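PDB 5TU0: Lmo2125 protein from Listeria monocytogenes serovar 1/2a, which binds maltose and, as a lipid-anchored extracellular solute-binding protein, probably delivers it to a membrane sugar transporter. Local coordinates for residues A109-I113 with E310-N314. The protein carries 2 engineered substitutions. Numbering follows the deposited sequence.
Sequences APAII and EVPAN
Ile113, chi1 near +60°, lays its side chain over Val311, CG1 to CG1 3.5 Å, on the face of the sheet where helix 327-336 packs against both. The segments run antiparallel but splayed, end-to-end directions 131° apart. Ile112 opposes Pro312 as a non-hydrogen-bonded pair, CA to CA 4.7 Å. Flanking it, Ile113 N donates to Val311 O (2.9 Å, 164°) and Ala313 N to Ala111 O (3.1 Å, 151°); Ile112 CA also lies 3.3 Å from Val311 O, a CA-H...O contact. Val311 N and Ile113 O stand too far apart to bond directly; a water bridges them, donating to Ile113 O (2.9 Å) and accepting from Val311 N (3.0 Å). Ala111, at phi/psi -130/-38, forms with Ile112 a classic beta bulge opposite Lys274. Ala313 CB meets Pro110 CB at 3.7 Å; Asn314 then N-caps helix 315-323. Glu310 OE2 is hydrogen-bonded to Tyr19 OH, the side chain about 8 Å from bound glucose. Polar attachment of the short, weakly bonded strand 311-312 to this solute-binding-protein lobe thus rests on main-chain groups and one water, side chains adding apolar packing.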
loop_
_atom_site.group_PDB
_atom_site.type_symbol
_atom_site.label_atom_id
_atom_site.label_comp_id
_atom_site.label_asym_id
_atom_site.label_seq_id
_atom_site.Cartn_x
_atom_site.Cartn_y
_atom_site.Cartn_z
ATOM N N ALA A 109 -6.576 -13.164 7.056
ATOM C CA ALA A 109 -7.790 -12.993 6.277
ATOM C C ALA A 109 -7.828 -11.544 5.803
ATOM O O ALA A 109 -7.876 -10.631 6.626
ATOM C CB ALA A 109 -9.007 -13.313 7.134
ATOM N N PRO A 110 -7.816 -11.312 4.474
ATOM C CA PRO A 110 -7.830 -9.932 3.966
ATOM C C PRO A 110 -9.033 -9.132 4.423
ATOM O O PRO A 110 -10.162 -9.655 4.399
ATOM C CB PRO A 110 -7.877 -10.107 2.447
ATOM C CG PRO A 110 -7.382 -11.462 2.199
ATOM C CD PRO A 110 -7.673 -12.296 3.393
ATOM N N ALA A 111 -8.787 -7.871 4.796
ATOM C CA ALA A 111 -9.813 -7.006 5.328
ATOM C C ALA A 111 -9.920 -5.617 4.675
ATOM O O ALA A 111 -11.036 -5.103 4.511
ATOM C CB ALA A 111 -9.568 -6.841 6.811
ATOM N N ILE A 112 -8.775 -5.019 4.322
ATOM C CA ILE A 112 -8.721 -3.680 3.772
ATOM C C ILE A 112 -7.746 -3.655 2.617
ATOM O O ILE A 112 -6.694 -4.272 2.695
ATOM C CB ILE A 112 -8.229 -2.675 4.838
ATOM C CG1 ILE A 112 -9.255 -2.556 5.981
ATOM C CG2 ILE A 112 -7.959 -1.295 4.233
ATOM C CD1 ILE A 112 -8.801 -1.689 7.136
ATOM N N ILE A 113 -8.102 -2.953 1.547
ATOM C CA ILE A 113 -7.193 -2.792 0.415
ATOM C C ILE A 113 -6.892 -1.323 0.255
ATOM O O ILE A 113 -7.693 -0.484 0.606
ATOM C CB ILE A 113 -7.745 -3.341 -0.928
ATOM C CG1 ILE A 113 -9.075 -2.659 -1.325
ATOM C CG2 ILE A 113 -7.903 -4.853 -0.836
ATOM C CD1 ILE A 113 -9.397 -2.728 -2.808
ATOM N N GLU A 310 -12.402 2.969 4.952
ATOM C CA GLU A 310 -11.359 2.116 4.384
ATOM C C GLU A 310 -12.030 1.116 3.463
ATOM O O GLU A 310 -13.085 0.584 3.779
ATOM C CB GLU A 310 -10.512 1.482 5.480
ATOM C CG GLU A 310 -9.755 2.569 6.241
ATOM C CD GLU A 310 -8.613 2.054 7.062
ATOM O OE1 GLU A 310 -7.724 1.416 6.489
ATOM O OE2 GLU A 310 -8.577 2.330 8.273
ATOM N N VAL A 311 -11.416 0.878 2.311
ATOM C CA VAL A 311 -11.994 0.028 1.289
ATOM C C VAL A 311 -11.935 -1.452 1.650
ATOM O O VAL A 311 -10.857 -1.981 1.905
ATOM C CB VAL A 311 -11.314 0.267 -0.069
ATOM C CG1 VAL A 311 -11.954 -0.595 -1.140
ATOM C CG2 VAL A 311 -11.408 1.750 -0.429
ATOM N N PRO A 312 -13.095 -2.128 1.660
ATOM C CA PRO A 312 -13.114 -3.546 2.021
ATOM C C PRO A 312 -12.440 -4.486 1.032
ATOM O O PRO A 312 -12.490 -4.260 -0.172
ATOM C CB PRO A 312 -14.611 -3.899 2.063
ATOM C CG PRO A 312 -15.345 -2.622 2.015
ATOM C CD PRO A 312 -14.446 -1.590 1.425
ATOM N N ALA A 313 -11.870 -5.561 1.567
ATOM C CA ALA A 313 -11.266 -6.626 0.774
ATOM C C ALA A 313 -12.360 -7.531 0.209
ATOM O O ALA A 313 -12.279 -7.963 -0.933
ATOM C CB ALA A 313 -10.310 -7.440 1.623
ATOM N N ASN A 314 -13.381 -7.815 1.017
ATOM C CA ASN A 314 -14.510 -8.676 0.603
ATOM C C ASN A 314 -15.152 -8.033 -0.624
ATOM O O ASN A 314 -15.530 -6.866 -0.574
ATOM C CB ASN A 314 -15.508 -8.833 1.781
ATOM C CG ASN A 314 -16.703 -9.698 1.444
ATOM O OD1 ASN A 314 -17.377 -9.469 0.441
ATOM N ND2 ASN A 314 -17.004 -10.680 2.305
HETATM O O HOH W 1 -8.670 1.909 1.989
#